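Local coordinates for protein interferon alpha/beta receptor 1 (PDB 3WCY) that pairs with IFNAR2 to form the cell-surface receptor for type I interferons and start JAK-STAT signalling, seen here as its extracellular part of fibronectin type III domains, at residues E110-I116 and I195-N201; R142-K146 and E169-C173; V118-P123 and F137-I141; Y98-P104 and K185-S190. All coordinates share one frame; numbering follows the deposited sequence.

Contact 1: E110-I116 and I195-N201; sequences EAEDKAI and ISTTVAN
Ala111 and Ile116 meet Ile195 where the hairpin turn between strands 106-111 and 116-121 leans on the end of strand 193-196, joining the first and last strands of the second fibronectin type III domain, a beta sandwich. The well-packed part is apolar. Ile195 carries CG1 opposite its backbone N (chi1 -173°), which sends CD1 to the methyl of Ala111, with CB and CD1 3.6 Å apart. The other branch serves the other neighbour: Ile195 CG2 lies 3.7 Å from Ile116 CD1, the two side chains sliding past each other in opposite directions. Thr197 follows, its CG2 4.0 Å from Ile116 CD1, while its OG1 is held elsewhere by the carbonyls of Leu167 and Thr170. Within the hairpin, the turn is closed by a backbone bond from Glu112 N to Ala115 O.

Toward the turn the contact becomes polar and more open. The amide of Thr198 bonds to Glu112 O, with N and O 3.0 Å apart, and the donor stands above the carbonyl plane instead of on a lone pair. Residues 198-200 are exposed, and Lys114 merely brings NZ to within 3.9 Å of Ala200 CB. Asp113 is the exception on this side: it is buried between the end of 195-201, which bends round it, and Phe292. Its grip on Thr198 is slight, a weak and unsettled bond in which Thr198 OG1 stands 3.5 Å from Asp113 OD1.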
loop_
_atom_site.group_PDB
_atom_site.type_symbol
_atom_site.label_atom_id
_atom_site.label_comp_id
_atom_site.label_asym_id
_atom_site.label_seq_id
_atom_site.Cartn_x
_atom_site.Cartn_y
_atom_site.Cartn_z
ATOM N N GLU A 110 -3.636 0.224 23.797
ATOM C CA GLU A 110 -2.449 0.622 24.548
ATOM C C GLU A 110 -2.477 2.155 24.600
ATOM O O GLU A 110 -2.649 2.784 23.554
ATOM C CB GLU A 110 -1.196 0.112 23.820
ATOM C CG GLU A 110 0.051 0.044 24.684
ATOM C CD GLU A 110 1.385 0.191 23.972
ATOM O OE1 GLU A 110 1.430 0.050 22.727
ATOM O OE2 GLU A 110 2.396 0.438 24.671
ATOM N N ALA A 111 -2.378 2.762 25.797
ATOM C CA ALA A 111 -2.447 4.229 25.900
ATOM C C ALA A 111 -1.163 4.914 26.354
ATOM O O ALA A 111 -0.329 4.300 27.023
ATOM C CB ALA A 111 -3.606 4.653 26.783
ATOM N N GLU A 112 -1.019 6.200 25.981
ATOM C CA GLU A 112 0.120 7.061 26.303
ATOM C C GLU A 112 -0.467 8.394 26.851
ATOM O O GLU A 112 -1.575 8.373 27.388
ATOM C CB GLU A 112 0.954 7.336 25.030
ATOM C CG GLU A 112 1.512 6.083 24.362
ATOM C CD GLU A 112 2.468 6.282 23.198
ATOM O OE1 GLU A 112 2.187 7.140 22.330
ATOM O OE2 GLU A 112 3.471 5.536 23.126
ATOM N N ASP A 113 0.264 9.530 26.759
ATOM C CA ASP A 113 -0.190 10.808 27.328
ATOM C C ASP A 113 -1.279 11.390 26.427
ATOM O O ASP A 113 -2.424 11.540 26.855
ATOM C CB ASP A 113 0.954 11.844 27.417
ATOM C CG ASP A 113 2.231 11.400 28.090
ATOM O OD1 ASP A 113 2.170 10.988 29.268
ATOM O OD2 ASP A 113 3.307 11.565 27.477
ATOM N N LYS A 114 -0.898 11.719 25.173
ATOM C CA LYS A 114 -1.738 12.349 24.151
ATOM C C LYS A 114 -2.094 11.386 23.001
ATOM O O LYS A 114 -2.542 11.834 21.939
ATOM C CB LYS A 114 -1.032 13.617 23.602
ATOM C CG LYS A 114 -0.621 14.643 24.668
ATOM C CD LYS A 114 0.411 15.639 24.131
ATOM C CE LYS A 114 0.899 16.614 25.182
ATOM N NZ LYS A 114 1.823 15.980 26.164
ATOM N N ALA A 115 -1.906 10.066 23.212
ATOM C CA ALA A 115 -2.178 9.073 22.171
ATOM C C ALA A 115 -2.702 7.717 22.653
ATOM O O ALA A 115 -2.506 7.337 23.814
ATOM C CB ALA A 115 -0.936 8.869 21.307
ATOM N N ILE A 116 -3.363 6.989 21.723
ATOM C CA ILE A 116 -3.872 5.625 21.885
ATOM C C ILE A 116 -3.428 4.779 20.677
ATOM O O ILE A 116 -3.628 5.176 19.520
ATOM C CB ILE A 116 -5.404 5.560 22.177
ATOM C CG1 ILE A 116 -5.677 5.896 23.665
ATOM C CG2 ILE A 116 -6.001 4.179 21.817
ATOM C CD1 ILE A 116 -7.052 6.435 23.978
ATOM N N ILE A 195 -10.395 2.648 27.111
ATOM C CA ILE A 195 -9.071 2.828 27.712
ATOM C C ILE A 195 -8.902 4.290 28.171
ATOM O O ILE A 195 -9.499 5.196 27.583
ATOM C CB ILE A 195 -7.937 2.362 26.743
ATOM C CG1 ILE A 195 -6.538 2.387 27.420
ATOM C CG2 ILE A 195 -7.960 3.145 25.418
ATOM C CD1 ILE A 195 -5.468 1.568 26.770
ATOM N N SER A 196 -8.095 4.511 29.221
ATOM C CA SER A 196 -7.818 5.851 29.713
ATOM C C SER A 196 -6.368 6.250 29.429
ATOM O O SER A 196 -5.466 5.410 29.517
ATOM C CB SER A 196 -8.135 5.959 31.200
ATOM O OG SER A 196 -8.625 7.254 31.508
ATOM N N THR A 197 -6.157 7.531 29.063
ATOM C CA THR A 197 -4.835 8.111 28.787
ATOM C C THR A 197 -4.101 8.431 30.103
ATOM O O THR A 197 -4.753 8.673 31.121
ATOM C CB THR A 197 -4.958 9.347 27.874
ATOM O OG1 THR A 197 -6.006 10.194 28.344
ATOM C CG2 THR A 197 -5.216 8.981 26.420
ATOM N N THR A 198 -2.752 8.403 30.093
ATOM C CA THR A 198 -1.911 8.701 31.269
ATOM C C THR A 198 -1.671 10.221 31.385
ATOM O O THR A 198 -1.969 10.947 30.434
ATOM C CB THR A 198 -0.569 7.947 31.185
ATOM O OG1 THR A 198 0.091 8.267 29.960
ATOM C CG2 THR A 198 -0.715 6.444 31.334
ATOM N N VAL A 199 -1.119 10.703 32.529
ATOM C CA VAL A 199 -0.822 12.138 32.715
ATOM C C VAL A 199 0.426 12.517 31.925
ATOM O O VAL A 199 1.434 11.810 32.004
ATOM C CB VAL A 199 -0.713 12.627 34.187
ATOM C CG1 VAL A 199 -1.127 14.093 34.299
ATOM C CG2 VAL A 199 -1.534 11.767 35.142
ATOM N N ALA A 200 0.353 13.645 31.184
ATOM C CA ALA A 200 1.415 14.200 30.333
ATOM C C ALA A 200 2.821 14.042 30.917
ATOM O O ALA A 200 3.037 14.358 32.092
ATOM C CB ALA A 200 1.128 15.663 30.019
ATOM N N ASN A 201 3.759 13.503 30.107
ATOM C CA ASN A 201 5.153 13.261 30.495
ATOM C C ASN A 201 5.888 14.562 30.813
ATOM O O ASN A 201 5.554 15.611 30.253
ATOM C CB ASN A 201 5.910 12.498 29.383
ATOM C CG ASN A 201 5.808 10.982 29.404
ATOM O OD1 ASN A 201 5.164 10.361 30.262
ATOM N ND2 ASN A 201 6.458 10.346 28.440
#

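Contact 2: R142-K146 and E169-C173; sequences RIWQK and ETTYC
The carbonyl oxygen of Trp144 accepts the shortest bond between these strands, from the backbone N of Cys173 at 2.7 Å, and the donor arrives almost straight in line with the carbonyl (C=O...N angle 177°). Tyr172 CA adds a CH...O contact to the same oxygen. The return bond of this antiparallel hydrogen-bonded pair, Trp144 N to Cys173 O, is weak at 3.3 Å. One step along, Gln145 and Tyr172 form a non-hydrogen-bonded pair, and Lys146 N then reaches Thr171 O at 3.0 Å, this time in the plane of the carbonyl.

The indole turns one face to Cys173. With CG between its own N and carbonyl carbon (chi1 65°), Trp144 folds its ring over the neighbouring strand. Cys173 O lies 3.4 Å above one ring face, displaced toward the rim, and Cys173 CB comes within 3.6 Å of Trp144 CE2. The sulfur is set obliquely, with SG 5.1 Å from the centroid of the five-membered ring of Trp144. Lys151 makes a cation-pi contact with the same indole. On the other face of the sheet from Trp144, Ile143 CG1 packs against Tyr172 CB at 3.8 Å, and the phenol oxygen is held at its far end by the backbone N-H of Leu167.

Backbone bonds and the indole thus join strand 138-145 to strand 171-179, and the disulfide between Cys173 and Cys194 locks 171-179 covalently to 193-196.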
loop_
_atom_site.group_PDB
_atom_site.type_symbol
_atom_site.label_atom_id
_atom_site.label_comp_id
_atom_site.label_asym_id
_atom_site.label_seq_id
_atom_site.Cartn_x
_atom_site.Cartn_y
_atom_site.Cartn_z
ATOM N N ARG A 142 -13.282 4.143 15.096
ATOM C CA ARG A 142 -14.195 5.108 15.704
ATOM C C ARG A 142 -13.772 5.322 17.154
ATOM O O ARG A 142 -13.679 4.362 17.918
ATOM C CB ARG A 142 -15.639 4.607 15.646
ATOM C CG ARG A 142 -16.367 4.917 14.350
ATOM C CD ARG A 142 -17.815 4.488 14.483
ATOM N NE ARG A 142 -18.568 4.635 13.240
ATOM C CZ ARG A 142 -19.704 3.994 12.974
ATOM N NH1 ARG A 142 -20.220 3.146 13.858
ATOM N NH2 ARG A 142 -20.325 4.186 11.816
ATOM N N ILE A 143 -13.496 6.579 17.520
ATOM C CA ILE A 143 -13.077 6.986 18.863
ATOM C C ILE A 143 -13.944 8.150 19.384
ATOM O O ILE A 143 -14.315 9.052 18.627
ATOM C CB ILE A 143 -11.536 7.261 18.931
ATOM C CG1 ILE A 143 -11.015 7.383 20.385
ATOM C CG2 ILE A 143 -11.093 8.435 18.036
ATOM C CD1 ILE A 143 -9.468 7.325 20.586
ATOM N N TRP A 144 -14.276 8.097 20.677
ATOM C CA TRP A 144 -15.055 9.103 21.401
ATOM C C TRP A 144 -14.760 8.947 22.890
ATOM O O TRP A 144 -14.310 7.876 23.295
ATOM C CB TRP A 144 -16.565 8.903 21.154
ATOM C CG TRP A 144 -17.108 7.610 21.692
ATOM C CD1 TRP A 144 -17.639 7.395 22.929
ATOM C CD2 TRP A 144 -17.106 6.340 21.029
ATOM N NE1 TRP A 144 -17.966 6.068 23.081
ATOM C CE2 TRP A 144 -17.678 5.403 21.918
ATOM C CE3 TRP A 144 -16.684 5.900 19.762
ATOM C CZ2 TRP A 144 -17.854 4.057 21.575
ATOM C CZ3 TRP A 144 -16.869 4.568 19.422
ATOM C CH2 TRP A 144 -17.431 3.660 20.327
ATOM N N GLN A 145 -15.049 9.975 23.707
ATOM C CA GLN A 145 -14.874 9.857 25.151
ATOM C C GLN A 145 -16.041 8.930 25.506
ATOM O O GLN A 145 -16.925 8.721 24.672
ATOM C CB GLN A 145 -14.520 11.194 25.835
ATOM C CG GLN A 145 -15.441 12.368 25.516
ATOM C CD GLN A 145 -15.286 13.502 26.495
ATOM O OE1 GLN A 145 -14.203 14.085 26.656
ATOM N NE2 GLN A 145 -16.382 13.866 27.151
ATOM N N LYS A 146 -16.004 8.339 26.727
ATOM C CA LYS A 146 -16.945 7.363 27.303
ATOM C C LYS A 146 -18.402 7.832 27.275
ATOM O O LYS A 146 -19.277 7.054 26.887
ATOM C CB LYS A 146 -16.513 6.974 28.725
ATOM C CG LYS A 146 -17.060 5.616 29.162
ATOM C CD LYS A 146 -17.441 5.598 30.639
ATOM C CE LYS A 146 -18.121 4.315 31.064
ATOM N NZ LYS A 146 -19.476 4.153 30.467
ATOM N N GLU A 169 -5.426 11.811 30.878
ATOM C CA GLU A 169 -6.356 11.395 31.945
ATOM C C GLU A 169 -7.822 11.544 31.496
ATOM O O GLU A 169 -8.655 11.987 32.289
ATOM C CB GLU A 169 -6.327 12.342 33.161
ATOM C CG GLU A 169 -5.057 12.206 33.990
ATOM C CD GLU A 169 -4.847 13.244 35.079
ATOM O OE1 GLU A 169 -4.966 14.454 34.783
ATOM O OE2 GLU A 169 -4.505 12.846 36.216
ATOM N N THR A 170 -8.084 11.160 30.250
ATOM C CA THR A 170 -9.426 11.079 29.699
ATOM C C THR A 170 -9.635 9.659 29.181
ATOM O O THR A 170 -8.708 9.034 28.666
ATOM C CB THR A 170 -9.629 12.077 28.547
ATOM O OG1 THR A 170 -8.942 13.299 28.843
ATOM C CG2 THR A 170 -11.108 12.368 28.347
ATOM N N THR A 171 -10.853 9.152 29.330
ATOM C CA THR A 171 -11.170 7.771 28.984
ATOM C C THR A 171 -11.985 7.734 27.688
ATOM O O THR A 171 -13.115 8.220 27.654
ATOM C CB THR A 171 -11.767 6.989 30.175
ATOM O OG1 THR A 171 -12.351 5.779 29.687
ATOM C CG2 THR A 171 -12.806 7.790 30.968
ATOM N N TYR A 172 -11.383 7.194 26.612
ATOM C CA TYR A 172 -12.004 7.082 25.289
ATOM C C TYR A 172 -12.391 5.639 24.968
ATOM O O TYR A 172 -11.701 4.713 25.396
ATOM C CB TYR A 172 -11.058 7.581 24.186
ATOM C CG TYR A 172 -10.546 8.997 24.335
ATOM C CD1 TYR A 172 -11.171 10.057 23.684
ATOM C CD2 TYR A 172 -9.366 9.264 25.029
ATOM C CE1 TYR A 172 -10.669 11.357 23.767
ATOM C CE2 TYR A 172 -8.853 10.556 25.119
ATOM C CZ TYR A 172 -9.510 11.602 24.489
ATOM O OH TYR A 172 -8.999 12.876 24.571
ATOM N N CYS A 173 -13.462 5.453 24.172
ATOM C CA CYS A 173 -13.919 4.129 23.750
ATOM C C CYS A 173 -13.745 3.949 22.244
ATOM O O CYS A 173 -13.889 4.915 21.489
ATOM C CB CYS A 173 -15.344 3.853 24.215
ATOM S SG CYS A 173 -15.553 3.926 26.018
#

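Contact 3: V118-P123 and F137-I141; sequences VHISPP and FSYTI
Tyr139 reaches from strand 138-145 across to strand 116-121, and each part of its side chain has something to meet. CB points toward the facing strand and, with CG opposite the carbonyl carbon (chi1 -51°), leans the ring past Ile120 toward Pro122 of the facing segment. The ring is then roofed by one methyl: Ile120 CG2 sits over a face, 3.8 Å from the Tyr139 centroid and 16° off the normal, a CH-pi contact that falls closest to CD1 and CE1. At the tip, Tyr139 OH comes to 3.3 Å from Pro122 CB. Tyr159 meets the same ring edge-to-face.

Ile120 spends its other branch on the neighbour further along, its CD1 meeting Ile141 CD1 tip to tip at 3.8 Å. Val118 and Ile141 make a looser pair, 4.3 Å between their CG2 atoms. Beyond the strands, Pro123 CD lies 3.9 Å from Phe137 CE2.

All the touching residues are buried, and the axes of the short strand segments 118-121 and 138-141 come no closer than 9.9 Å, so side chains alone bridge them. Leu174, Val176 and Ala178 border the same interior. Such an apolar layer between two facing sheets is the hydrophobic core of a fibronectin type III beta sandwich.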
loop_
_atom_site.group_PDB
_atom_site.type_symbol
_atom_site.label_atom_id
_atom_site.label_comp_id
_atom_site.label_asym_id
_atom_site.label_seq_id
_atom_site.Cartn_x
_atom_site.Cartn_y
_atom_site.Cartn_z
ATOM N N VAL A 118 -3.916 1.405 18.611
ATOM C CA VAL A 118 -4.930 0.397 18.289
ATOM C C VAL A 118 -4.261 -0.741 17.509
ATOM O O VAL A 118 -3.930 -0.581 16.329
ATOM C CB VAL A 118 -6.160 0.991 17.553
ATOM C CG1 VAL A 118 -7.154 -0.099 17.178
ATOM C CG2 VAL A 118 -6.845 2.057 18.398
ATOM N N HIS A 119 -4.019 -1.868 18.200
ATOM C CA HIS A 119 -3.386 -3.053 17.634
ATOM C C HIS A 119 -4.467 -3.930 17.013
ATOM O O HIS A 119 -5.231 -4.591 17.724
ATOM C CB HIS A 119 -2.563 -3.799 18.693
ATOM C CG HIS A 119 -1.552 -2.933 19.384
ATOM N ND1 HIS A 119 -0.274 -2.780 18.883
ATOM C CD2 HIS A 119 -1.671 -2.188 20.508
ATOM C CE1 HIS A 119 0.337 -1.943 19.708
ATOM N NE2 HIS A 119 -0.459 -1.569 20.705
ATOM N N ILE A 120 -4.574 -3.866 15.678
ATOM C CA ILE A 120 -5.568 -4.615 14.920
ATOM C C ILE A 120 -4.987 -5.938 14.430
ATOM O O ILE A 120 -3.922 -5.971 13.807
ATOM C CB ILE A 120 -6.165 -3.788 13.740
ATOM C CG1 ILE A 120 -6.506 -2.347 14.144
ATOM C CG2 ILE A 120 -7.378 -4.482 13.126
ATOM C CD1 ILE A 120 -6.203 -1.336 13.094
ATOM N N SER A 121 -5.704 -7.024 14.707
ATOM C CA SER A 121 -5.387 -8.357 14.220
ATOM C C SER A 121 -6.457 -8.663 13.148
ATOM O O SER A 121 -7.645 -8.430 13.406
ATOM C CB SER A 121 -5.435 -9.372 15.354
ATOM O OG SER A 121 -4.499 -10.411 15.128
ATOM N N PRO A 122 -6.065 -9.096 11.920
ATOM C CA PRO A 122 -7.068 -9.346 10.869
ATOM C C PRO A 122 -7.996 -10.533 11.164
ATOM O O PRO A 122 -7.609 -11.394 11.963
ATOM C CB PRO A 122 -6.208 -9.604 9.629
ATOM C CG PRO A 122 -4.934 -10.131 10.160
ATOM C CD PRO A 122 -4.701 -9.404 11.443
ATOM N N PRO A 123 -9.207 -10.616 10.544
ATOM C CA PRO A 123 -10.090 -11.776 10.794
ATOM C C PRO A 123 -9.407 -13.123 10.473
ATOM O O PRO A 123 -8.969 -13.338 9.337
ATOM C CB PRO A 123 -11.292 -11.505 9.875
ATOM C CG PRO A 123 -11.259 -10.054 9.598
ATOM C CD PRO A 123 -9.819 -9.683 9.576
ATOM N N PHE A 137 -7.518 -6.149 2.909
ATOM C CA PHE A 137 -8.225 -5.552 4.048
ATOM C C PHE A 137 -7.772 -4.149 4.430
ATOM O O PHE A 137 -6.581 -3.843 4.442
ATOM C CB PHE A 137 -8.146 -6.440 5.302
ATOM C CG PHE A 137 -8.734 -7.829 5.242
ATOM C CD1 PHE A 137 -9.982 -8.052 4.672
ATOM C CD2 PHE A 137 -8.093 -8.896 5.855
ATOM C CE1 PHE A 137 -10.535 -9.335 4.641
ATOM C CE2 PHE A 137 -8.658 -10.172 5.844
ATOM C CZ PHE A 137 -9.877 -10.381 5.241
ATOM N N SER A 138 -8.747 -3.315 4.775
ATOM C CA SER A 138 -8.576 -1.952 5.268
ATOM C C SER A 138 -9.372 -1.906 6.564
ATOM O O SER A 138 -10.188 -2.797 6.803
ATOM C CB SER A 138 -9.128 -0.938 4.270
ATOM O OG SER A 138 -9.015 0.390 4.760
ATOM N N TYR A 139 -9.107 -0.909 7.419
ATOM C CA TYR A 139 -9.797 -0.768 8.706
ATOM C C TYR A 139 -10.263 0.658 8.938
ATOM O O TYR A 139 -9.647 1.604 8.438
ATOM C CB TYR A 139 -8.926 -1.285 9.879
ATOM C CG TYR A 139 -8.389 -2.682 9.646
ATOM C CD1 TYR A 139 -9.165 -3.804 9.924
ATOM C CD2 TYR A 139 -7.131 -2.883 9.075
ATOM C CE1 TYR A 139 -8.693 -5.092 9.670
ATOM C CE2 TYR A 139 -6.652 -4.166 8.811
ATOM C CZ TYR A 139 -7.438 -5.268 9.110
ATOM O OH TYR A 139 -6.983 -6.534 8.845
ATOM N N THR A 140 -11.390 0.805 9.643
ATOM C CA THR A 140 -11.978 2.103 9.985
ATOM C C THR A 140 -12.144 2.129 11.508
ATOM O O THR A 140 -12.808 1.251 12.069
ATOM C CB THR A 140 -13.320 2.337 9.250
ATOM O OG1 THR A 140 -14.308 1.444 9.766
ATOM C CG2 THR A 140 -13.219 2.186 7.739
ATOM N N ILE A 141 -11.519 3.107 12.171
ATOM C CA ILE A 141 -11.558 3.243 13.627
ATOM C C ILE A 141 -12.484 4.380 14.035
ATOM O O ILE A 141 -12.446 5.456 13.433
ATOM C CB ILE A 141 -10.145 3.443 14.270
ATOM C CG1 ILE A 141 -8.941 2.947 13.407
ATOM C CG2 ILE A 141 -10.102 2.978 15.725
ATOM C CD1 ILE A 141 -8.740 1.442 13.257
#

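Contact 4: Y98-P104 and K185-S190; sequences YTAHMSP and KHSNYS
Lys185 grips Tyr98 and Ala100 where the loop joining the last two strands of the second fibronectin type III domain, 171-179 and 193-196, meets the chain that leads into that domain. Its bent side chain curls over so that NZ donates to Tyr98 O and to Ala100 O, each at 2.8 Å. Both carbonyls are approached from above their planes, with NZ 55° out of the plane at Tyr98 and 38° at Ala100, and one ammonium thus fastens two carbonyls, two residues apart, of the incoming chain. His186 takes part through its carbonyl oxygen, 4.0 Å from Met102 CB.

Ser187 is the middle anchor. With OG placed opposite its backbone N (chi1 -151°), the hydroxyl lies 2.7 Å from Met102 O and 2.8 Å from Ser103 O; its single proton can serve either, so the choice is not settled. Met102 is buried beside it and also packs on Trp130, Phe137 and Ala178. Since the short, weakly bonded strand 100-101 pairs with strand 12-14 on one side, the linker is tied both to the preceding sheet and to this loop.

Asn188 contributes its backbone, with O 3.3 Å from Pro104 CG. Tyr189 packs on Thr140 and Arg142 instead. Ser190, whose OG is bonded to Val176 N, ends the contact with its CA 3.9 Å from Pro104 CB.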
loop_
_atom_site.group_PDB
_atom_site.type_symbol
_atom_site.label_atom_id
_atom_site.label_comp_id
_atom_site.label_asym_id
_atom_site.label_seq_id
_atom_site.Cartn_x
_atom_site.Cartn_y
_atom_site.Cartn_z
ATOM N N TYR A 98 -17.097 -17.149 -1.715
ATOM C CA TYR A 98 -18.168 -16.201 -2.031
ATOM C C TYR A 98 -19.231 -16.106 -0.917
ATOM O O TYR A 98 -19.781 -15.028 -0.685
ATOM C CB TYR A 98 -18.837 -16.537 -3.380
ATOM C CG TYR A 98 -17.926 -16.493 -4.590
ATOM C CD1 TYR A 98 -17.425 -15.285 -5.068
ATOM C CD2 TYR A 98 -17.650 -17.646 -5.320
ATOM C CE1 TYR A 98 -16.608 -15.235 -6.200
ATOM C CE2 TYR A 98 -16.852 -17.606 -6.466
ATOM C CZ TYR A 98 -16.333 -16.397 -6.903
ATOM O OH TYR A 98 -15.540 -16.350 -8.027
ATOM N N THR A 99 -19.518 -17.229 -0.241
ATOM C CA THR A 99 -20.524 -17.294 0.826
ATOM C C THR A 99 -19.982 -16.989 2.230
ATOM O O THR A 99 -20.778 -16.794 3.156
ATOM C CB THR A 99 -21.295 -18.629 0.784
ATOM O OG1 THR A 99 -20.369 -19.719 0.738
ATOM C CG2 THR A 99 -22.276 -18.709 -0.382
ATOM N N ALA A 100 -18.643 -16.954 2.391
ATOM C CA ALA A 100 -17.991 -16.705 3.684
ATOM C C ALA A 100 -18.073 -15.252 4.152
ATOM O O ALA A 100 -17.794 -14.330 3.382
ATOM C CB ALA A 100 -16.543 -17.165 3.648
ATOM N N HIS A 101 -18.456 -15.065 5.424
ATOM C CA HIS A 101 -18.582 -13.766 6.082
ATOM C C HIS A 101 -17.295 -13.427 6.820
ATOM O O HIS A 101 -16.505 -14.321 7.138
ATOM C CB HIS A 101 -19.746 -13.788 7.088
ATOM C CG HIS A 101 -21.100 -13.832 6.459
ATOM N ND1 HIS A 101 -21.852 -12.683 6.285
ATOM C CD2 HIS A 101 -21.798 -14.888 5.986
ATOM C CE1 HIS A 101 -22.979 -13.076 5.719
ATOM N NE2 HIS A 101 -22.992 -14.394 5.518
ATOM N N MET A 102 -17.109 -12.137 7.128
ATOM C CA MET A 102 -15.944 -11.635 7.851
ATOM C C MET A 102 -16.274 -11.375 9.317
ATOM O O MET A 102 -17.128 -10.532 9.616
ATOM C CB MET A 102 -15.451 -10.341 7.209
ATOM C CG MET A 102 -14.490 -10.555 6.094
ATOM S SD MET A 102 -14.305 -9.043 5.142
ATOM C CE MET A 102 -13.437 -8.040 6.295
ATOM N N SER A 103 -15.577 -12.077 10.236
ATOM C CA SER A 103 -15.748 -11.891 11.681
ATOM C C SER A 103 -15.066 -10.569 12.059
ATOM O O SER A 103 -14.164 -10.161 11.334
ATOM C CB SER A 103 -15.135 -13.056 12.455
ATOM O OG SER A 103 -13.724 -13.064 12.333
ATOM N N PRO A 104 -15.481 -9.845 13.128
ATOM C CA PRO A 104 -14.809 -8.567 13.445
ATOM C C PRO A 104 -13.304 -8.718 13.735
ATOM O O PRO A 104 -12.884 -9.804 14.147
ATOM C CB PRO A 104 -15.590 -8.046 14.654
ATOM C CG PRO A 104 -16.884 -8.800 14.642
ATOM C CD PRO A 104 -16.549 -10.141 14.103
ATOM N N LYS A 185 -17.603 -7.258 0.260
ATOM C CA LYS A 185 -17.783 -7.595 1.673
ATOM C C LYS A 185 -17.190 -6.636 2.721
ATOM O O LYS A 185 -16.300 -5.835 2.423
ATOM C CB LYS A 185 -17.379 -9.051 1.944
ATOM C CG LYS A 185 -18.461 -10.051 1.552
ATOM C CD LYS A 185 -18.080 -10.861 0.320
ATOM C CE LYS A 185 -17.665 -12.273 0.662
ATOM N NZ LYS A 185 -18.818 -13.100 1.119
ATOM N N HIS A 186 -17.722 -6.725 3.955
ATOM C CA HIS A 186 -17.361 -5.914 5.122
ATOM C C HIS A 186 -17.652 -6.689 6.420
ATOM O O HIS A 186 -18.330 -7.723 6.392
ATOM C CB HIS A 186 -18.110 -4.564 5.097
ATOM C CG HIS A 186 -19.589 -4.702 4.916
ATOM N ND1 HIS A 186 -20.152 -4.871 3.660
ATOM C CD2 HIS A 186 -20.576 -4.716 5.841
ATOM C CE1 HIS A 186 -21.454 -4.976 3.861
ATOM N NE2 HIS A 186 -21.758 -4.888 5.157
ATOM N N SER A 187 -17.122 -6.198 7.548
ATOM C CA SER A 187 -17.286 -6.835 8.857
ATOM C C SER A 187 -18.134 -5.999 9.822
ATOM O O SER A 187 -18.088 -4.766 9.773
ATOM C CB SER A 187 -15.916 -7.081 9.484
ATOM O OG SER A 187 -15.918 -8.200 10.350
ATOM N N ASN A 188 -18.882 -6.672 10.725
ATOM C CA ASN A 188 -19.650 -5.995 11.773
ATOM C C ASN A 188 -18.608 -5.405 12.729
ATOM O O ASN A 188 -17.607 -6.071 12.985
ATOM C CB ASN A 188 -20.542 -6.996 12.539
ATOM C CG ASN A 188 -21.789 -7.475 11.818
ATOM O OD1 ASN A 188 -22.252 -6.895 10.824
ATOM N ND2 ASN A 188 -22.390 -8.537 12.338
ATOM N N TYR A 189 -18.806 -4.160 13.223
ATOM C CA TYR A 189 -17.864 -3.505 14.153
ATOM C C TYR A 189 -17.548 -4.399 15.366
ATOM O O TYR A 189 -18.406 -5.169 15.813
ATOM C CB TYR A 189 -18.423 -2.165 14.655
ATOM C CG TYR A 189 -18.053 -0.957 13.828
ATOM C CD1 TYR A 189 -18.927 -0.452 12.871
ATOM C CD2 TYR A 189 -16.868 -0.266 14.058
ATOM C CE1 TYR A 189 -18.614 0.692 12.135
ATOM C CE2 TYR A 189 -16.545 0.883 13.335
ATOM C CZ TYR A 189 -17.419 1.354 12.368
ATOM O OH TYR A 189 -17.102 2.471 11.629
ATOM N N SER A 190 -16.320 -4.288 15.892
ATOM C CA SER A 190 -15.872 -5.050 17.056
ATOM C C SER A 190 -16.616 -4.610 18.328
ATOM O O SER A 190 -17.199 -3.514 18.354
ATOM C CB SER A 190 -14.369 -4.881 17.246
ATOM O OG SER A 190 -14.003 -3.511 17.272
#

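How the contacts relate
From the N terminus, segment 98-104 comes first and opens contact 4, and 110-116 opens contact 1. Contact 3 opens and closes next, joining 118-123 to 137-141 across the sandwich. Strand 138-145 runs straight on from it into contact 2, which 169-173 closes within one sheet. The chain then returns to the linker at 185-190, closing contact 4, and to the first hairpin at 195-201, closing contact 1. Contacts 3 and 2 therefore stand in series, both nested inside the loops of contacts 4 and 1, which themselves cross. Contact 4 holds the domain entrance, while contact 1 adjoins contact 2 at the far end through Ile195 and Tyr172.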